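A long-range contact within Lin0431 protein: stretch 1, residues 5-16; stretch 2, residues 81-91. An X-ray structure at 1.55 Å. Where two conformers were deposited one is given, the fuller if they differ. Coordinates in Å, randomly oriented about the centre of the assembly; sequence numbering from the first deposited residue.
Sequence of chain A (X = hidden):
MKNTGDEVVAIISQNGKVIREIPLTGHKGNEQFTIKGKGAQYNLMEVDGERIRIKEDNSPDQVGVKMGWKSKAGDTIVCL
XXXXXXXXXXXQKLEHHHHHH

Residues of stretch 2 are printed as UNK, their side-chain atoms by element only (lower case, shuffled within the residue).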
# COMPACT_ATOMS: atom_id res chain seq x y z
N GLY A 5 8.14 16.37 13.19
CA GLY A 5 8.45 14.95 13.10
C GLY A 5 8.96 14.55 11.73
O GLY A 5 9.46 15.38 10.96
N ASP A 6 8.84 13.27 11.42
CA ASP A 6 9.32 12.72 10.16
C ASP A 6 8.35 13.07 9.02
O ASP A 6 7.16 13.31 9.25
CB ASP A 6 9.47 11.20 10.31
CG ASP A 6 10.37 10.58 9.25
OD1 ASP A 6 11.00 11.33 8.47
OD2 ASP A 6 10.45 9.33 9.20
N GLU A 7 8.87 13.14 7.81
CA GLU A 7 8.04 13.30 6.61
C GLU A 7 8.23 12.06 5.76
O GLU A 7 9.36 11.73 5.41
CB GLU A 7 8.47 14.51 5.81
CG GLU A 7 8.17 15.84 6.48
CD GLU A 7 8.65 17.02 5.64
OE1 GLU A 7 9.83 17.02 5.23
OE2 GLU A 7 7.84 17.94 5.40
N VAL A 8 7.14 11.39 5.41
CA VAL A 8 7.25 10.11 4.71
C VAL A 8 6.40 10.01 3.44
O VAL A 8 5.40 10.72 3.28
CB VAL A 8 6.91 8.91 5.64
CG1 VAL A 8 7.91 8.89 6.80
CG2 VAL A 8 5.48 9.00 6.15
N VAL A 9 6.83 9.11 2.56
CA VAL A 9 6.14 8.87 1.30
C VAL A 9 5.94 7.38 1.18
O VAL A 9 6.84 6.60 1.50
CB VAL A 9 6.98 9.34 0.08
CG1 VAL A 9 6.24 9.12 -1.19
CG2 VAL A 9 7.32 10.81 0.20
N ALA A 10 4.75 6.97 0.73
CA ALA A 10 4.49 5.57 0.49
C ALA A 10 4.69 5.27 -0.99
O ALA A 10 4.08 5.92 -1.85
CB ALA A 10 3.08 5.22 0.90
N ILE A 11 5.53 4.29 -1.29
CA ILE A 11 5.80 3.88 -2.65
C ILE A 11 5.07 2.56 -2.88
O ILE A 11 5.32 1.56 -2.19
CB ILE A 11 7.33 3.70 -2.92
CG1 ILE A 11 8.12 4.90 -2.38
CG2 ILE A 11 7.59 3.42 -4.42
CD1 ILE A 11 7.87 6.14 -3.11
N ILE A 12 4.13 2.57 -3.81
CA ILE A 12 3.31 1.38 -4.07
C ILE A 12 3.63 0.84 -5.46
O ILE A 12 3.50 1.56 -6.46
CB ILE A 12 1.81 1.74 -3.99
CG1 ILE A 12 1.49 2.34 -2.60
CG2 ILE A 12 0.95 0.52 -4.28
CD1 ILE A 12 1.41 3.88 -2.56
N SER A 13 4.05 -0.42 -5.52
CA SER A 13 4.53 -1.06 -6.75
C SER A 13 3.78 -2.34 -7.05
O SER A 13 3.26 -2.99 -6.14
CB SER A 13 6.00 -1.45 -6.60
OG SER A 13 6.82 -0.30 -6.46
N GLN A 14 3.77 -2.71 -8.32
CA GLN A 14 3.25 -4.00 -8.74
C GLN A 14 4.29 -4.58 -9.70
O GLN A 14 4.65 -3.96 -10.71
CB GLN A 14 1.92 -3.80 -9.45
CG GLN A 14 1.31 -5.05 -10.04
CD GLN A 14 0.18 -4.71 -11.03
OE1 GLN A 14 0.29 -3.76 -11.84
NE2 GLN A 14 -0.89 -5.49 -10.99
N ASN A 15 4.79 -5.77 -9.36
CA ASN A 15 5.92 -6.39 -10.06
C ASN A 15 7.13 -5.47 -10.20
O ASN A 15 7.83 -5.45 -11.24
CB ASN A 15 5.50 -6.97 -11.40
CG ASN A 15 6.52 -7.99 -11.93
OD1 ASN A 15 7.24 -8.64 -11.16
ND2 ASN A 15 6.58 -8.13 -13.25
N GLY A 16 7.37 -4.71 -9.13
CA GLY A 16 8.49 -3.78 -9.06
C GLY A 16 8.27 -2.46 -9.75
O GLY A 16 9.08 -1.53 -9.60
N UNK A 81 1.69 -13.02 -3.75
CA UNK A 81 1.03 -13.63 -4.92
C UNK A 81 0.63 -12.62 -5.99
O UNK A 81 0.62 -12.97 -7.18
c UNK A 81 -0.23 -14.30 -4.31
c UNK A 81 0.21 -14.61 -2.89
c UNK A 81 1.05 -13.40 -2.49
N UNK A 82 0.31 -11.40 -5.58
CA UNK A 82 -0.06 -10.37 -6.56
C UNK A 82 1.10 -9.45 -6.90
O UNK A 82 0.93 -8.49 -7.67
c UNK A 82 -2.50 -10.34 -5.85
c UNK A 82 -2.77 -11.65 -6.07
c UNK A 82 -1.23 -9.54 -6.02
n UNK A 82 -3.67 -9.78 -5.39
c UNK A 82 -4.61 -10.71 -5.36
n UNK A 82 -4.08 -11.86 -5.74
N UNK A 83 2.25 -9.70 -6.30
CA UNK A 83 3.48 -8.93 -6.58
C UNK A 83 3.34 -7.46 -6.20
O UNK A 83 3.96 -6.56 -6.81
c UNK A 83 4.65 -10.70 -9.84
c UNK A 83 4.69 -12.16 -10.27
c UNK A 83 3.93 -9.09 -8.03
n UNK A 83 5.31 -12.36 -11.60
c UNK A 83 4.06 -10.57 -8.45
N UNK A 84 2.54 -7.20 -5.17
CA UNK A 84 2.31 -5.83 -4.74
C UNK A 84 3.16 -5.54 -3.53
O UNK A 84 3.25 -6.36 -2.60
c UNK A 84 -0.00 -5.60 -5.75
c UNK A 84 0.80 -5.59 -4.43
c UNK A 84 0.61 -4.25 -3.70
N UNK A 85 3.82 -4.39 -3.55
CA UNK A 85 4.68 -4.02 -2.44
C UNK A 85 4.44 -2.56 -2.09
O UNK A 85 4.33 -1.70 -2.98
c UNK A 85 7.16 -3.96 -1.80
c UNK A 85 9.12 -2.79 -1.04
c UNK A 85 9.13 -3.52 0.13
c UNK A 85 8.18 -4.50 0.34
c UNK A 85 8.14 -3.01 -1.99
c UNK A 85 6.14 -4.21 -2.87
c UNK A 85 7.18 -4.71 -0.63
N UNK A 86 4.38 -2.27 -0.80
CA UNK A 86 4.32 -0.90 -0.32
C UNK A 86 5.52 -0.67 0.58
O UNK A 86 5.79 -1.47 1.48
c UNK A 86 1.79 -0.95 -0.27
c UNK A 86 3.05 -0.65 0.53
c UNK A 86 3.05 0.79 1.07
N UNK A 87 6.27 0.40 0.32
CA UNK A 87 7.39 0.77 1.16
C UNK A 87 7.18 2.20 1.60
O UNK A 87 6.92 3.07 0.77
o UNK A 87 12.22 1.06 0.99
c UNK A 87 11.17 0.93 0.35
c UNK A 87 9.87 1.15 1.10
o UNK A 87 11.15 0.63 -0.87
c UNK A 87 8.69 0.68 0.36
N UNK A 88 7.31 2.47 2.89
CA UNK A 88 7.27 3.84 3.39
C UNK A 88 8.68 4.33 3.64
O UNK A 88 9.47 3.69 4.37
c UNK A 88 4.02 3.69 5.49
c UNK A 88 6.42 3.96 4.66
c UNK A 88 6.44 5.41 5.20
c UNK A 88 4.99 3.49 4.34
N UNK A 89 9.01 5.46 3.01
CA UNK A 89 10.36 6.02 3.07
C UNK A 89 10.34 7.42 3.66
O UNK A 89 9.43 8.20 3.39
c UNK A 89 11.14 4.77 0.93
n UNK A 89 13.12 3.81 -2.24
c UNK A 89 11.90 4.98 -0.38
c UNK A 89 12.23 3.66 -1.05
c UNK A 89 10.97 6.10 1.66
N UNK A 90 11.34 7.75 4.45
CA UNK A 90 11.51 9.11 4.92
C UNK A 90 12.03 9.94 3.75
O UNK A 90 12.79 9.45 2.93
o UNK A 90 12.72 10.48 6.51
c UNK A 90 12.50 9.15 6.07
N UNK A 91 11.62 11.20 3.65
CA UNK A 91 12.20 12.08 2.64
C UNK A 91 13.29 12.94 3.26
O UNK A 91 13.92 13.79 2.62
c UNK A 91 11.14 12.97 1.98
c UNK A 91 10.12 12.12 1.24
o UNK A 91 10.48 13.75 2.98
O HOH W 1 -1.32 -7.78 -9.16
O HOH W 2 6.20 -4.75 -6.53

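Position 81 has three side-chain carbons that close a ring onto the backbone N. It touches nothing on stretch 1. This is P81.

Position 82 has one carbon leading to a five-membered ring of three carbons and two nitrogens. The ring leads away from stretch 1. The backbone O still reaches it through water 1, which donates to this O at 2.8 Å and accepts from Q14 NE2 at 3.0 Å. The ring identifies H82.

Position 83 carries four carbons in a row ending in nitrogen. The third carbon lies 3.6 Å from N15 OD1. The backbone O of 83 accepts a hydrogen bond from N15 N at 2.8 Å. Water 2 donates to the same O and accepts from G16 N, both at 2.9 Å. The unbranched chain with a terminal nitrogen is K83.

Position 84 has three carbons, forked at the first. Its CA lies 3.3 Å from S13 O, a CA-H...O contact. It pairs with Q14, and both side chains lie on the same face as I12. This is V84.

Position 85 has one carbon and then a six-carbon ring. The end of the ring leads away from stretch 1. The close contacts here are made by the backbone. S13 N donates to O of 85 at 2.9 Å, and N of 85 donates to S13 O at 3.0 Å. The all-carbon ring is F85.

Position 86 again has three carbons forked at the first. One branch comes within 4.0 Å of I12 CG1, the other within 4.4 Å of A10 CB. The residue is V86, and these branches are CG2 and CG1 respectively.

Position 87 has three carbons, the third carrying two oxygens. Its backbone pairs with I11: I11 N to O of 87 is 2.8 Å, and N of 87 to I11 O is 2.9 Å. The carboxylate gives E87.

Position 88 has four carbons, forked at the first, with one arm two carbons long. The short arm lies 3.6 Å from V8 CB. The long arm comes within 4.3 Å of A10 CB. This is I88.

Position 89 has four carbons in a row ending in nitrogen. V9 N donates to its O, and its N donates to V9 O, both at 2.9 Å. The third carbon is 4.3 Å from I11 CG1. This is K89.

Position 90 has one carbon and one oxygen. The oxygen donates to D6 OD1 at 2.7 Å. This is S90.

Position 91 has one carbon bearing an oxygen and a carbon. Its N donates to E7 O at 2.9 Å. The side-chain oxygen adds a weak bond to E7 O at 3.4 Å, while the carbon branch lies 3.3 Å from V9 CG2. This is T91.

The strands run antiparallel. Backbone hydrogen bonds fix their register, from T91 to N15. V8, A10 and I12 meet I88 and V86 on a buried face. The S90–D6 bond adds a polar link near one end.

Stretch 2 (81-91) PHKVFVEIKST
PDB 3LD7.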